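Local coordinates for ApeI dehydratase-like domain-containing protein (Pectobacterium atrosepticum, PDB 3ESI), which is of unknown function but adopts a hot-dog fold and probably belongs with the ApeI-like dehydratases, at residues Val52-Tyr55 with Ala56-Leu60. Sequence-based numbering, arbitrary orientation.
Sequences VMHY and ATTVL
T57 and T58 turn their hydroxyls back onto the carbonyls of M53 and H54 in the last turns of helix 45-59, a local, within-helix contact between side chains and the preceding turn. T57 OG1 gives a hydrogen bond to M53 O at 2.9 Å, and T57 N gives another to the same oxygen at 3.1 Å. The two donors come from opposite faces of the carbonyl plane, so M53 O is gripped by the hydroxyl and the amide of one residue. T58 OG1 makes the equivalent hydroxyl bond to H54 O at 2.8 Å, set between its own backbone N and carbonyl carbon (chi1 57°) and thus aimed back up the helix. Its backbone N makes only a weak bond to H54 O, which leaves the hydroxyl as the firmer link. T58 CG2 lies over one face of the H54 ring, 4.5 Å from NE2. This is the central helix of a hot-dog fold, packed against an antiparallel sheet. On its sheet-facing side V52 and A56 meet L97 of strand 96-105, and Y55 meets L86 and L88 of strand 83-91, A56 also touching L88, while M53 packs on F31 of a second subunit. A56 N to V52 O, 2.9 Å, is a regular helical bond. Y55 O takes weak bonds from T58 N and V59 N, the latter at 3.1 Å, while L60 N still bonds A56 O.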
ATOM      1  N   VAL A  52      17.468  -5.317   7.597  1.00 34.13           N
ATOM      2  CA  VAL A  52      17.956  -5.364   8.976  1.00 35.87           C
ATOM      3  C   VAL A  52      18.278  -6.812   9.358  1.00 36.91           C
ATOM      4  O   VAL A  52      19.345  -7.105   9.888  1.00 35.72           O
ATOM      5  CB  VAL A  52      16.916  -4.782   9.973  1.00 35.92           C
ATOM      6  CG1 VAL A  52      17.311  -5.115  11.389  1.00 35.80           C
ATOM      7  CG2 VAL A  52      16.834  -3.262   9.821  1.00 33.91           C
ATOM      8  N   MET A  53      17.362  -7.719   9.042  1.00 38.64           N
ATOM      9  CA  MET A  53      17.548  -9.123   9.366  1.00 39.70           C
ATOM     10  C   MET A  53      18.700  -9.800   8.617  1.00 41.00           C
ATOM     11  O   MET A  53      19.412 -10.617   9.191  1.00 43.19           O
ATOM     12  CB  MET A  53      16.236  -9.890   9.140  1.00 36.14           C
ATOM     13  CG  MET A  53      15.185  -9.680  10.252  1.00 35.60           C
ATOM     14  SD  MET A  53      15.734 -10.077  11.962  1.00 26.82           S
ATOM     15  CE  MET A  53      15.810  -8.572  12.552  1.00 24.28           C
ATOM     16  N   HIS A  54      18.897  -9.469   7.349  1.00 41.68           N
ATOM     17  CA  HIS A  54      19.986 -10.078   6.585  1.00 43.31           C
ATOM     18  C   HIS A  54      21.363  -9.702   7.160  1.00 45.08           C
ATOM     19  O   HIS A  54      22.222 -10.564   7.356  1.00 46.30           O
ATOM     20  CB  HIS A  54      19.868  -9.660   5.116  1.00 43.85           C
ATOM     21  CG  HIS A  54      21.022 -10.077   4.260  1.00 45.80           C
ATOM     22  ND1 HIS A  54      22.119  -9.271   4.045  1.00 45.87           N
ATOM     23  CD2 HIS A  54      21.239 -11.207   3.547  1.00 46.81           C
ATOM     24  CE1 HIS A  54      22.961  -9.883   3.234  1.00 46.43           C
ATOM     25  NE2 HIS A  54      22.451 -11.060   2.916  1.00 48.74           N
ATOM     26  N   TYR A  55      21.569  -8.422   7.445  1.00 45.36           N
ATOM     27  CA  TYR A  55      22.837  -7.981   7.997  1.00 47.23           C
ATOM     28  C   TYR A  55      23.016  -8.416   9.441  1.00 47.58           C
ATOM     29  O   TYR A  55      24.100  -8.841   9.836  1.00 48.43           O
ATOM     30  CB  TYR A  55      22.974  -6.456   7.881  1.00 49.45           C
ATOM     31  CG  TYR A  55      23.182  -6.018   6.451  1.00 51.70           C
ATOM     32  CD1 TYR A  55      24.255  -6.509   5.713  1.00 53.16           C
ATOM     33  CD2 TYR A  55      22.289  -5.152   5.819  1.00 53.89           C
ATOM     34  CE1 TYR A  55      24.439  -6.161   4.380  1.00 54.43           C
ATOM     35  CE2 TYR A  55      22.462  -4.793   4.475  1.00 54.82           C
ATOM     36  CZ  TYR A  55      23.543  -5.308   3.764  1.00 54.87           C
ATOM     37  OH  TYR A  55      23.725  -5.001   2.431  1.00 54.84           O
ATOM     38  N   ALA A  56      21.951  -8.339  10.228  1.00 47.72           N
ATOM     39  CA  ALA A  56      22.046  -8.723  11.632  1.00 48.02           C
ATOM     40  C   ALA A  56      22.407 -10.193  11.860  1.00 48.74           C
ATOM     41  O   ALA A  56      23.125 -10.508  12.808  1.00 48.53           O
ATOM     42  CB  ALA A  56      20.747  -8.380  12.364  1.00 46.40           C
ATOM     43  N   THR A  57      21.935 -11.095  11.003  1.00 49.80           N
ATOM     44  CA  THR A  57      22.247 -12.510  11.200  1.00 50.85           C
ATOM     45  C   THR A  57      23.458 -13.021  10.433  1.00 51.84           C
ATOM     46  O   THR A  57      23.888 -14.151  10.640  1.00 52.94           O
ATOM     47  CB  THR A  57      21.041 -13.434  10.876  1.00 50.71           C
ATOM     48  OG1 THR A  57      20.633 -13.256   9.514  1.00 49.27           O
ATOM     49  CG2 THR A  57      19.886 -13.132  11.808  1.00 50.69           C
ATOM     50  N   THR A  58      24.012 -12.214   9.540  1.00 52.30           N
ATOM     51  CA  THR A  58      25.194 -12.668   8.819  1.00 52.41           C
ATOM     52  C   THR A  58      26.448 -12.051   9.440  1.00 52.39           C
ATOM     53  O   THR A  58      27.561 -12.520   9.205  1.00 52.06           O
ATOM     54  CB  THR A  58      25.138 -12.288   7.323  1.00 52.72           C
ATOM     55  OG1 THR A  58      24.983 -10.872   7.196  1.00 50.93           O
ATOM     56  CG2 THR A  58      23.979 -12.999   6.632  1.00 52.92           C
ATOM     57  N   VAL A  59      26.255 -11.019  10.260  1.00 51.81           N
ATOM     58  CA  VAL A  59      27.371 -10.321  10.886  1.00 51.44           C
ATOM     59  C   VAL A  59      27.377 -10.273  12.422  1.00 51.59           C
ATOM     60  O   VAL A  59      28.437 -10.130  13.027  1.00 51.60           O
ATOM     61  CB  VAL A  59      27.464  -8.866  10.345  1.00 50.54           C
ATOM     62  CG1 VAL A  59      28.621  -8.134  10.986  1.00 49.61           C
ATOM     63  CG2 VAL A  59      27.629  -8.880   8.834  1.00 50.01           C
ATOM     64  N   LEU A  60      26.220 -10.384  13.065  1.00 51.24           N
ATOM     65  CA  LEU A  60      26.200 -10.326  14.520  1.00 51.12           C
ATOM     66  C   LEU A  60      25.664 -11.572  15.219  1.00 52.08           C
ATOM     67  O   LEU A  60      26.308 -12.104  16.119  1.00 52.74           O
ATOM     68  CB  LEU A  60      25.417  -9.096  14.985  1.00 49.91           C
ATOM     69  CG  LEU A  60      25.963  -7.745  14.513  1.00 49.85           C
ATOM     70  CD1 LEU A  60      25.126  -6.616  15.107  1.00 49.41           C
ATOM     71  CD2 LEU A  60      27.425  -7.600  14.929  1.00 49.07           C
TER